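Isochorismatase family protein family (Burkholderia thailandensis, PDB 3TXY) is of unknown specific function but, as a member of the isochorismatase family of cysteine-hydrolase-like proteins, probably acts as a hydrolase. Local coordinates at residues 13-19 and 126-132; 21-26 and 87-93; 38-42 and 159-163. All coordinates share one frame; numbering follows the deposited sequence.

Interaction 1: residues 13-19 and 126-132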
# COMPACT_ATOMS: atom_id res chain seq x y z
N THR A 13 -22.33 -2.26 -10.18
CA THR A 13 -21.56 -1.04 -10.31
C THR A 13 -20.07 -1.35 -10.19
O THR A 13 -19.42 -1.02 -9.19
CB THR A 13 -22.03 -0.06 -9.21
OG1 THR A 13 -22.14 -0.73 -7.93
CG2 THR A 13 -23.39 0.50 -9.58
N VAL A 14 -19.56 -2.03 -11.21
CA VAL A 14 -18.20 -2.55 -11.22
C VAL A 14 -17.41 -2.05 -12.42
O VAL A 14 -17.93 -1.95 -13.52
CB VAL A 14 -18.19 -4.11 -11.18
CG1 VAL A 14 -18.79 -4.70 -12.45
CG2 VAL A 14 -16.77 -4.64 -10.94
N ALA A 15 -16.13 -1.75 -12.18
CA ALA A 15 -15.17 -1.36 -13.20
C ALA A 15 -13.97 -2.31 -13.25
O ALA A 15 -13.58 -2.91 -12.24
CB ALA A 15 -14.68 0.07 -12.93
N LEU A 16 -13.42 -2.45 -14.46
CA LEU A 16 -12.16 -3.17 -14.70
C LEU A 16 -11.03 -2.14 -14.68
O LEU A 16 -11.11 -1.13 -15.37
CB LEU A 16 -12.18 -3.87 -16.07
CG LEU A 16 -11.00 -4.81 -16.39
CD1 LEU A 16 -10.98 -6.05 -15.51
CD2 LEU A 16 -11.05 -5.24 -17.86
N VAL A 17 -10.01 -2.38 -13.86
CA VAL A 17 -8.86 -1.48 -13.74
C VAL A 17 -7.60 -2.30 -13.99
O VAL A 17 -7.32 -3.25 -13.25
CB VAL A 17 -8.79 -0.83 -12.35
CG1 VAL A 17 -7.55 0.07 -12.22
CG2 VAL A 17 -10.07 -0.03 -12.09
N ALA A 18 -6.86 -1.95 -15.03
CA ALA A 18 -5.72 -2.74 -15.50
C ALA A 18 -4.44 -1.93 -15.35
O ALA A 18 -4.35 -0.82 -15.89
CB ALA A 18 -5.92 -3.10 -16.98
N ILE A 19 -3.46 -2.47 -14.62
CA ILE A 19 -2.27 -1.69 -14.23
C ILE A 19 -1.06 -1.98 -15.11
O ILE A 19 -0.59 -3.11 -15.17
CB ILE A 19 -1.87 -1.98 -12.77
CG1 ILE A 19 -3.03 -1.76 -11.78
CG2 ILE A 19 -0.68 -1.11 -12.39
CD1 ILE A 19 -3.65 -0.38 -11.85
N ILE A 126 -19.14 3.90 -9.40
CA ILE A 126 -18.53 2.57 -9.24
C ILE A 126 -18.22 2.25 -7.77
O ILE A 126 -17.63 3.06 -7.05
CB ILE A 126 -17.22 2.47 -10.05
CG1 ILE A 126 -17.50 2.68 -11.55
CG2 ILE A 126 -16.52 1.15 -9.77
CD1 ILE A 126 -18.50 1.70 -12.16
N THR A 127 -18.63 1.05 -7.34
CA THR A 127 -18.41 0.61 -5.97
C THR A 127 -17.39 -0.53 -5.87
O THR A 127 -16.80 -0.74 -4.81
CB THR A 127 -19.73 0.11 -5.35
OG1 THR A 127 -20.21 -1.00 -6.13
CG2 THR A 127 -20.77 1.23 -5.34
N ASP A 128 -17.17 -1.25 -6.98
CA ASP A 128 -16.40 -2.47 -7.02
C ASP A 128 -15.34 -2.31 -8.13
O ASP A 128 -15.65 -1.82 -9.22
CB ASP A 128 -17.28 -3.68 -7.39
CG ASP A 128 -18.30 -4.06 -6.29
OD1 ASP A 128 -18.81 -3.18 -5.56
OD2 ASP A 128 -18.63 -5.28 -6.21
N ILE A 129 -14.11 -2.72 -7.86
CA ILE A 129 -13.08 -2.76 -8.91
C ILE A 129 -12.52 -4.17 -9.07
O ILE A 129 -12.28 -4.89 -8.09
CB ILE A 129 -11.95 -1.70 -8.77
CG1 ILE A 129 -11.04 -1.94 -7.56
CG2 ILE A 129 -12.53 -0.29 -8.70
CD1 ILE A 129 -9.83 -1.00 -7.55
N VAL A 130 -12.35 -4.55 -10.33
CA VAL A 130 -11.69 -5.78 -10.71
C VAL A 130 -10.32 -5.38 -11.25
O VAL A 130 -10.21 -4.64 -12.22
CB VAL A 130 -12.52 -6.59 -11.72
CG1 VAL A 130 -11.70 -7.75 -12.30
CG2 VAL A 130 -13.80 -7.07 -11.04
N LEU A 131 -9.28 -5.89 -10.58
CA LEU A 131 -7.91 -5.47 -10.80
C LEU A 131 -7.08 -6.53 -11.53
O LEU A 131 -7.06 -7.70 -11.17
CB LEU A 131 -7.30 -5.16 -9.44
CG LEU A 131 -6.35 -4.01 -9.16
CD1 LEU A 131 -6.62 -2.71 -9.91
CD2 LEU A 131 -6.39 -3.78 -7.64
N THR A 132 -6.43 -6.09 -12.60
CA THR A 132 -5.42 -6.87 -13.30
C THR A 132 -4.15 -6.05 -13.45
O THR A 132 -4.15 -4.83 -13.24
CB THR A 132 -5.90 -7.32 -14.70
OG1 THR A 132 -5.74 -6.26 -15.66
CG2 THR A 132 -7.34 -7.75 -14.67

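Interaction 2: residues 21-26 and 87-93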
# COMPACT_ATOMS: atom_id res chain seq x y z
N LEU A 21 -0.05 -2.15 -18.28
CA LEU A 21 0.07 -3.05 -19.42
C LEU A 21 0.59 -2.27 -20.63
O LEU A 21 -0.09 -2.09 -21.67
CB LEU A 21 -1.23 -3.80 -19.66
CG LEU A 21 -1.71 -4.64 -18.46
CD1 LEU A 21 -3.02 -5.35 -18.82
CD2 LEU A 21 -0.66 -5.67 -18.03
N GLN A 22 1.82 -1.80 -20.45
CA GLN A 22 2.53 -0.94 -21.38
C GLN A 22 3.78 -1.64 -21.90
O GLN A 22 4.33 -2.54 -21.25
CB GLN A 22 2.88 0.38 -20.70
CG GLN A 22 3.90 0.29 -19.57
CD GLN A 22 3.89 1.54 -18.70
OE1 GLN A 22 2.90 1.82 -18.06
NE2 GLN A 22 4.97 2.28 -18.72
N ASN A 23 4.23 -1.23 -23.08
CA ASN A 23 5.32 -1.92 -23.77
C ASN A 23 6.54 -2.20 -22.89
O ASN A 23 7.11 -3.29 -22.93
CB ASN A 23 5.77 -1.10 -24.99
CG ASN A 23 4.69 -0.98 -26.05
OD1 ASN A 23 3.95 -1.93 -26.32
ND2 ASN A 23 4.62 0.20 -26.69
N GLY A 24 6.93 -1.22 -22.09
CA GLY A 24 8.14 -1.35 -21.29
C GLY A 24 8.04 -2.29 -20.09
O GLY A 24 9.05 -2.64 -19.49
N ILE A 25 6.83 -2.67 -19.73
CA ILE A 25 6.59 -3.50 -18.55
C ILE A 25 6.11 -4.90 -18.95
O ILE A 25 6.53 -5.89 -18.36
CB ILE A 25 5.64 -2.76 -17.57
CG1 ILE A 25 6.34 -1.50 -17.05
CG2 ILE A 25 5.20 -3.65 -16.41
CD1 ILE A 25 5.43 -0.49 -16.35
N VAL A 26 5.28 -5.00 -19.98
CA VAL A 26 4.81 -6.33 -20.40
C VAL A 26 5.93 -7.24 -20.93
O VAL A 26 5.76 -8.45 -20.98
CB VAL A 26 3.64 -6.25 -21.42
CG1 VAL A 26 2.48 -5.48 -20.83
CG2 VAL A 26 4.11 -5.64 -22.74
N GLU A 87 7.63 5.10 -26.39
CA GLU A 87 7.15 3.72 -26.53
C GLU A 87 7.12 2.95 -25.21
O GLU A 87 6.30 2.04 -25.06
CB GLU A 87 7.98 2.96 -27.59
CG GLU A 87 7.65 3.37 -29.02
CD GLU A 87 6.15 3.36 -29.31
OE1 GLU A 87 5.53 2.28 -29.19
OE2 GLU A 87 5.58 4.43 -29.63
N TRP A 88 7.96 3.33 -24.25
CA TRP A 88 8.00 2.66 -22.97
C TRP A 88 6.65 2.72 -22.25
O TRP A 88 6.25 1.73 -21.62
CB TRP A 88 9.13 3.24 -22.12
CG TRP A 88 9.23 2.56 -20.78
CD1 TRP A 88 9.89 1.39 -20.46
CD2 TRP A 88 8.65 3.03 -19.51
NE1 TRP A 88 9.73 1.09 -19.13
CE2 TRP A 88 9.01 2.03 -18.51
CE3 TRP A 88 7.90 4.14 -19.13
CZ2 TRP A 88 8.63 2.17 -17.17
CZ3 TRP A 88 7.50 4.26 -17.80
CH2 TRP A 88 7.86 3.29 -16.84
N SER A 89 5.95 3.84 -22.37
CA SER A 89 4.66 4.04 -21.68
C SER A 89 3.41 3.83 -22.56
O SER A 89 2.27 3.92 -22.04
CB SER A 89 4.60 5.44 -21.05
OG SER A 89 4.77 6.46 -22.02
N ALA A 90 3.61 3.54 -23.85
CA ALA A 90 2.50 3.23 -24.77
C ALA A 90 1.87 1.88 -24.40
O ALA A 90 2.57 0.95 -24.04
CB ALA A 90 2.99 3.19 -26.23
N PHE A 91 0.55 1.77 -24.53
CA PHE A 91 -0.12 0.50 -24.21
C PHE A 91 0.27 -0.59 -25.19
O PHE A 91 0.51 -0.33 -26.39
CB PHE A 91 -1.65 0.68 -24.18
CG PHE A 91 -2.13 1.50 -23.03
CD1 PHE A 91 -2.07 0.99 -21.74
CD2 PHE A 91 -2.62 2.78 -23.22
CE1 PHE A 91 -2.50 1.75 -20.66
CE2 PHE A 91 -3.07 3.54 -22.15
CZ PHE A 91 -3.00 3.02 -20.87
N ALA A 92 0.36 -1.81 -24.68
CA ALA A 92 0.59 -2.98 -25.52
C ALA A 92 -0.50 -3.03 -26.60
O ALA A 92 -1.68 -3.00 -26.27
CB ALA A 92 0.55 -4.23 -24.66
N PRO A 93 -0.12 -3.11 -27.89
CA PRO A 93 -1.16 -3.19 -28.94
C PRO A 93 -2.22 -4.29 -28.72
O PRO A 93 -3.40 -4.07 -29.00
CB PRO A 93 -0.36 -3.45 -30.22
CG PRO A 93 1.00 -2.90 -29.94
CD PRO A 93 1.23 -3.06 -28.46
O HOH W 1 10.12 -1.35 -17.27

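Interaction 3: residues 38-42 and 159-163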
# COMPACT_ATOMS: atom_id res chain seq x y z
N VAL A 38 -1.07 -11.86 -19.47
CA VAL A 38 -1.78 -10.89 -18.64
C VAL A 38 -2.54 -9.92 -19.54
O VAL A 38 -3.70 -9.60 -19.29
CB VAL A 38 -0.84 -10.11 -17.72
CG1 VAL A 38 -1.59 -9.00 -17.01
CG2 VAL A 38 -0.17 -11.05 -16.73
N VAL A 39 -1.89 -9.48 -20.61
CA VAL A 39 -2.52 -8.62 -21.61
C VAL A 39 -3.73 -9.33 -22.23
O VAL A 39 -4.81 -8.76 -22.31
CB VAL A 39 -1.51 -8.18 -22.71
CG1 VAL A 39 -2.24 -7.49 -23.87
CG2 VAL A 39 -0.46 -7.26 -22.11
N ALA A 40 -3.56 -10.58 -22.64
CA ALA A 40 -4.64 -11.32 -23.32
C ALA A 40 -5.85 -11.49 -22.41
O ALA A 40 -6.99 -11.27 -22.80
CB ALA A 40 -4.16 -12.68 -23.77
N LYS A 41 -5.58 -11.89 -21.17
CA LYS A 41 -6.64 -12.13 -20.19
C LYS A 41 -7.41 -10.85 -19.91
O LYS A 41 -8.64 -10.85 -19.77
CB LYS A 41 -6.02 -12.59 -18.90
CG LYS A 41 -6.91 -13.45 -18.07
CD LYS A 41 -6.77 -14.88 -18.54
CE LYS A 41 -8.03 -15.36 -19.18
NZ LYS A 41 -7.81 -16.80 -19.50
N THR A 42 -6.67 -9.76 -19.82
CA THR A 42 -7.26 -8.46 -19.52
C THR A 42 -8.17 -8.01 -20.67
O THR A 42 -9.28 -7.53 -20.44
CB THR A 42 -6.16 -7.40 -19.27
OG1 THR A 42 -5.42 -7.77 -18.08
CG2 THR A 42 -6.77 -6.03 -19.08
N ASP A 159 -5.09 -14.95 -12.43
CA ASP A 159 -4.45 -15.28 -13.70
C ASP A 159 -4.31 -14.09 -14.63
O ASP A 159 -4.04 -14.25 -15.83
CB ASP A 159 -5.14 -16.49 -14.37
CG ASP A 159 -6.62 -16.31 -14.58
OD1 ASP A 159 -7.24 -15.40 -13.99
OD2 ASP A 159 -7.18 -17.12 -15.36
N ALA A 160 -4.47 -12.87 -14.09
CA ALA A 160 -4.15 -11.66 -14.83
C ALA A 160 -3.36 -10.66 -14.00
O ALA A 160 -3.40 -9.46 -14.28
CB ALA A 160 -5.43 -11.02 -15.38
N VAL A 161 -2.65 -11.16 -12.98
CA VAL A 161 -1.60 -10.41 -12.29
C VAL A 161 -0.35 -11.30 -12.23
O VAL A 161 -0.45 -12.50 -11.93
CB VAL A 161 -2.02 -9.93 -10.87
CG1 VAL A 161 -3.21 -8.98 -10.96
CG2 VAL A 161 -2.32 -11.10 -9.91
N SER A 162 0.81 -10.70 -12.52
CA SER A 162 2.08 -11.41 -12.45
C SER A 162 3.15 -10.56 -11.80
O SER A 162 3.04 -9.33 -11.69
CB SER A 162 2.52 -11.89 -13.84
OG SER A 162 1.60 -12.84 -14.35
N THR A 163 4.20 -11.23 -11.35
CA THR A 163 5.25 -10.58 -10.57
C THR A 163 6.58 -11.33 -10.73
O THR A 163 6.72 -12.16 -11.63
CB THR A 163 4.79 -10.39 -9.11
OG1 THR A 163 5.71 -9.54 -8.42
CG2 THR A 163 4.61 -11.72 -8.34

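Interaction 1: residues 13-19 and 126-132
Val17 and Leu131 meet side by side, with Val17 CG1 3.7 Å from Leu131 CD1. They belong to strands 14-19 and 128-134, paired in parallel at the middle of the sheet of this Rossmann-like α/β fold. Val17 CG1 stands anti to the backbone N (chi1 178°), which sets it beside Leu131, while the other branch, CG2, turns toward Ile129. Ala15, on this same face, presents its CB to Ile126 CG2 at 3.8 Å. Helix 136-149 covers Ile129 and Leu131. On the other face Val14, Leu16 and Ala18 lie against helix 35-51, while Val130 and Thr132 touch strand 153-162. The trans chi1 of Leu16 (-172°) brings CD1 obliquely across to Val130 CG1, 3.7 Å away, and the second branch of Val130, CG2, reaches Val14 CG2 at 3.8 Å. Thr132 has OG1 3.4 Å from Ala18 CB, and that hydroxyl finds its polar partner in Thr42 of the helix. At the outer end Thr13 O accepts from both Thr127 N and Asp128 N, and the hydroxyls Thr13 OG1 and Thr127 OG1 lie 2.7 Å apart. Thr127 OG1 donates to Asp128 OD1 from above the carboxylate plane. Backbone bonds such as Val17 N to Val130 O, at 2.8 Å, run between the two faces. The chemistry implies a division of labour: buried backbone polarity is met strand to strand, leaving branched aliphatic groups to pack against helices on both faces.

Interaction 2: residues 21-26 and 87-93
Asn23 grips segment 87-93 with backbone and side chain: its N donates to Ala90 O at 2.9 Å, and its ND2 to Glu87 O at 3.0 Å. The second bond lies in the carbonyl plane, on a lone pair, and nearly in the amide plane of Asn23, which would hold that amide flat. Trp88 O takes two donors from opposite faces of its plane, Gly24 N and, less straight at 136°, Gln22 NE2. Gln22 NE2 also sits over one face of the Trp88 indole, 3.3 Å from CZ3 and offset toward the rim, with the amide plane turned 79° from the ring. Gln22 CG is lodged between its backbone N and carbonyl carbon (chi1 67°), and the extended chain carries NE2 over the indole while OE1 accepts from Thr61 N. Packing is tight at Gly24, whose CA comes within 3.4 Å of Trp88 CD1. Ala92 N to Leu21 O closes the buried end, where Leu21 leans on helix 35-51. The outer side is looser: a water joins Gly24 O to Trp88 NE1, and Ile25 CD1 stays 4.2 Å from Trp88 CZ2. One segment follows strand 14-19 and makes the short helix 23-26; the other ends helix 86-89 and runs on past Phe91, which with Ser89 O meets His60 of strand 56-61. What follows is a junction set by directional polar bonds, with apolar contact secondary and water completing its rim.

Interaction 3: residues 38-42 and 159-163
This is a buried helix-to-strand contact, largely van der Waals in character, in which helix 35-51 meets the corner where strand 153-162 changes direction. Val38 straddles that corner with its two methyl branches. Val38 CG1, anti to the backbone N (chi1 173°), lies 3.3 Å from Ala160 O, whereas Val38 CG2 comes 3.5 Å from Ser162 OG. The serine hydroxyl is hydrogen-bonded to Gln33 O, so the valine methyl packs against an oxygen whose polar need is met elsewhere. One turn on, Lys41 lays its aliphatic stem along the chain: CB and CG each stand 3.9 Å from Ala160 CB, and CG is 3.7 Å from Asp159 O. In the isochorismatase fold, a parallel sheet flanked by helices, this is where a covering helix reaches the C-terminal part of a strand. Bends at chi2 and chi3 fold the Lys41 chain toward Asp159, bringing NZ to 4.2 Å from OD2, too long for a salt bridge, though the opposite charges probably attract weakly. The other carboxylate oxygen, OD1, accepts from Ala186 N. Within the helix, Thr42 OG1 and Thr42 N both donate to Val38 O, from opposite faces of its carbonyl plane.

From the N terminus, strand 14-19 leads straight into 21-26 and then, after a loop, into helix 35-51, so the first partner of each contact comes early. Interaction 2 closes first, when the chain returns at 87-93, and it is nested within the longer loop that interaction 1 closes at 126-132. Interaction 3 closes last, at 159-163, and crosses both of the others along the chain. Strands 128-134 and 153-162 are sheet neighbours, which puts interactions 1 and 3 on one sheet; Thr132 CB, packed on Ala160 O, joins them. Leu21 packs on Val38 and Thr42, tying 21-26 to the helix and linking interactions 2 and 3.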